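Local coordinates for protein laccase (Botrytis aclada, PDB 3V9E) that probably oxidises hydroquinone-type phenols while reducing dioxygen to water at its copper ions, as a multicopper oxidase linked to lignin breakdown, at residues Arg68-Ser73 with Ile100-Gly105. Numbering follows the deposited sequence.
With NAG (2-acetamido-2-deoxy-beta-D-glucopyranose), chain K.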
loop_
_atom_site.group_PDB
_atom_site.type_symbol
_atom_site.label_atom_id
_atom_site.label_comp_id
_atom_site.label_asym_id
_atom_site.label_seq_id
_atom_site.Cartn_x
_atom_site.Cartn_y
_atom_site.Cartn_z
ATOM N N ARG A 68 14.601 16.073 -7.018
ATOM C CA ARG A 68 15.383 14.890 -6.829
ATOM C C ARG A 68 15.092 13.961 -7.978
ATOM O O ARG A 68 13.926 13.749 -8.280
ATOM C CB ARG A 68 15.014 14.217 -5.548
ATOM C CG ARG A 68 15.443 15.088 -4.311
ATOM C CD ARG A 68 15.502 14.316 -3.048
ATOM N NE ARG A 68 15.475 15.223 -1.902
ATOM C CZ ARG A 68 16.525 15.809 -1.349
ATOM N NH1 ARG A 68 17.742 15.576 -1.806
ATOM N NH2 ARG A 68 16.349 16.628 -0.339
ATOM N N GLU A 69 16.137 13.435 -8.582
ATOM C CA GLU A 69 16.013 12.618 -9.719
ATOM C C GLU A 69 16.466 11.184 -9.430
ATOM O O GLU A 69 17.519 10.963 -8.854
ATOM C CB GLU A 69 16.844 13.267 -10.828
ATOM C CG GLU A 69 16.602 12.660 -12.170
ATOM C CD GLU A 69 17.202 13.460 -13.316
ATOM O OE1 GLU A 69 18.276 14.027 -13.142
ATOM O OE2 GLU A 69 16.625 13.440 -14.415
ATOM N N TYR A 70 15.719 10.208 -9.923
ATOM C CA TYR A 70 15.998 8.807 -9.745
ATOM C C TYR A 70 15.862 8.072 -11.075
ATOM O O TYR A 70 15.094 8.445 -11.901
ATOM C CB TYR A 70 15.016 8.219 -8.714
ATOM C CG TYR A 70 14.867 9.079 -7.409
ATOM C CD1 TYR A 70 14.099 10.228 -7.430
ATOM C CD2 TYR A 70 15.464 8.741 -6.206
ATOM C CE1 TYR A 70 13.899 11.028 -6.325
ATOM C CE2 TYR A 70 15.288 9.560 -5.071
ATOM C CZ TYR A 70 14.506 10.710 -5.137
ATOM O OH TYR A 70 14.286 11.521 -4.016
ATOM N N TRP A 71 16.605 6.971 -11.260
ATOM C CA TRP A 71 16.483 6.152 -12.435
ATOM C C TRP A 71 16.207 4.773 -11.865
ATOM O O TRP A 71 16.990 4.311 -11.043
ATOM C CB TRP A 71 17.779 6.131 -13.279
ATOM C CG TRP A 71 17.987 7.352 -14.112
ATOM C CD1 TRP A 71 17.708 7.504 -15.451
ATOM C CD2 TRP A 71 18.534 8.573 -13.670
ATOM N NE1 TRP A 71 18.044 8.783 -15.865
ATOM C CE2 TRP A 71 18.563 9.450 -14.776
ATOM C CE3 TRP A 71 19.018 9.025 -12.435
ATOM C CZ2 TRP A 71 19.030 10.738 -14.658
ATOM C CZ3 TRP A 71 19.472 10.278 -12.330
ATOM C CH2 TRP A 71 19.487 11.129 -13.428
ATOM N N LEU A 72 15.105 4.159 -12.259
ATOM C CA LEU A 72 14.752 2.836 -11.845
ATOM C C LEU A 72 14.598 1.972 -13.061
ATOM O O LEU A 72 14.068 2.378 -14.097
ATOM C CB LEU A 72 13.458 2.781 -11.030
ATOM C CG LEU A 72 13.370 3.591 -9.710
ATOM C CD1 LEU A 72 12.020 3.464 -8.994
ATOM C CD2 LEU A 72 14.464 3.059 -8.854
ATOM N N SER A 73 15.071 0.756 -12.892
ATOM C CA SER A 73 14.923 -0.287 -13.880
ATOM C C SER A 73 14.122 -1.433 -13.344
ATOM O O SER A 73 14.504 -2.098 -12.397
ATOM C CB SER A 73 16.283 -0.816 -14.258
ATOM O OG SER A 73 16.187 -1.971 -15.075
ATOM N N ILE A 100 13.544 5.442 -2.135
ATOM C CA ILE A 100 13.379 6.712 -2.640
ATOM C C ILE A 100 13.129 7.573 -1.428
ATOM O O ILE A 100 12.114 7.419 -0.689
ATOM C CB ILE A 100 12.219 6.759 -3.629
ATOM C CG1 ILE A 100 12.564 5.883 -4.818
ATOM C CG2 ILE A 100 11.928 8.219 -4.040
ATOM C CD1 ILE A 100 11.461 5.810 -5.824
ATOM N N ILE A 101 14.042 8.499 -1.214
ATOM C CA ILE A 101 13.971 9.310 0.003
ATOM C C ILE A 101 13.980 10.774 -0.411
ATOM O O ILE A 101 14.797 11.213 -1.225
ATOM C CB ILE A 101 15.083 8.969 0.959
ATOM C CG1 ILE A 101 14.997 7.468 1.339
ATOM C CG2 ILE A 101 15.011 9.795 2.252
ATOM C CD1 ILE A 101 16.195 6.921 2.119
ATOM N N ALA A 102 13.082 11.525 0.164
ATOM C CA ALA A 102 12.951 12.918 -0.156
ATOM C C ALA A 102 12.433 13.648 1.041
ATOM O O ALA A 102 12.155 13.038 2.094
ATOM C CB ALA A 102 12.018 13.067 -1.363
ATOM N N ASP A 103 12.351 14.966 0.941
ATOM C CA ASP A 103 11.766 15.798 1.945
ATOM C C ASP A 103 10.462 16.350 1.442
ATOM O O ASP A 103 10.242 16.522 0.230
ATOM C CB ASP A 103 12.613 17.055 2.197
ATOM C CG ASP A 103 13.965 16.758 2.788
ATOM O OD1 ASP A 103 14.104 15.968 3.736
ATOM O OD2 ASP A 103 14.884 17.419 2.349
ATOM N N TRP A 104 9.616 16.570 2.418
ATOM C CA TRP A 104 8.324 17.199 2.260
ATOM C C TRP A 104 8.511 18.422 1.365
ATOM O O TRP A 104 9.324 19.270 1.655
ATOM C CB TRP A 104 7.822 17.600 3.628
ATOM C CG TRP A 104 6.521 18.226 3.670
ATOM C CD1 TRP A 104 5.508 18.187 2.728
ATOM C CD2 TRP A 104 6.029 18.932 4.766
ATOM N NE1 TRP A 104 4.422 18.898 3.178
ATOM C CE2 TRP A 104 4.735 19.386 4.432
ATOM C CE3 TRP A 104 6.594 19.298 6.002
ATOM C CZ2 TRP A 104 3.996 20.148 5.285
ATOM C CZ3 TRP A 104 5.851 20.091 6.853
ATOM C CH2 TRP A 104 4.553 20.470 6.522
ATOM N N GLY A 105 7.784 18.445 0.245
ATOM C CA GLY A 105 7.834 19.544 -0.663
ATOM C C GLY A 105 8.718 19.333 -1.904
ATOM O O GLY A 105 8.659 20.147 -2.845
HETATM C C1 NAG K . 18.863 1.186 -11.513
HETATM C C2 NAG K . 19.830 2.326 -11.292
HETATM C C3 NAG K . 19.910 3.125 -12.555
HETATM C C4 NAG K . 20.364 2.170 -13.663
HETATM C C5 NAG K . 19.409 1.025 -13.780
HETATM C C6 NAG K . 19.823 0.067 -14.902
HETATM C C7 NAG K . 19.658 3.006 -8.944
HETATM C C8 NAG K . 18.880 3.863 -8.000
HETATM N N2 NAG K . 19.246 3.135 -10.221
HETATM O O3 NAG K . 20.845 4.109 -12.291
HETATM O O4 NAG K . 20.470 2.949 -14.841
HETATM O O5 NAG K . 19.322 0.299 -12.540
HETATM O O6 NAG K . 21.118 -0.466 -14.669
HETATM O O7 NAG K . 20.586 2.277 -8.568
#
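In the conformer described, one face of the Tyr70 ring carries the Ile100 methyl CG2, a CH-pi contact with CG2 3.9 Å from the ring centroid and displaced toward the rim on the CZ–CE2 side. At the ring's edge lies Ile101 O, which accepts a hydrogen bond from Tyr70 OH (2.9 Å); the hydroxyl stands above the carbonyl plane, 55° out of it. With CG beside its own backbone N (chi1 -47°) and anti to the carbonyl carbon, the ring reaches across and its hydroxyl hydrogen-bonds the backbone of the facing strand. The Arg68 guanidinium meets Asp103 at its edge, the guanidinium and carboxylate planes being 82° apart. Arg68 NH2 to Asp103 OD2, at 3.2 Å, is a salt bridge but a weak, bent hydrogen bond; the stronger partner is Asp106, bridged to NE. The extended Arg68 chain brings CD within 4.1 Å of Ala102 CB. Beyond Tyr70, Leu72 CD1 touches Ile100 CD1 at 4.0 Å. Trp71 O accepts a 2.7 Å hydrogen bond from N2 of a glycan NAG. This is face-to-face packing in a cupredoxin-like beta-sandwich: 67-79 pairs with 86-91 and 107-114 in one sheet, while 100-103, nearly antiparallel to 68-73, edges the other beside 180-186.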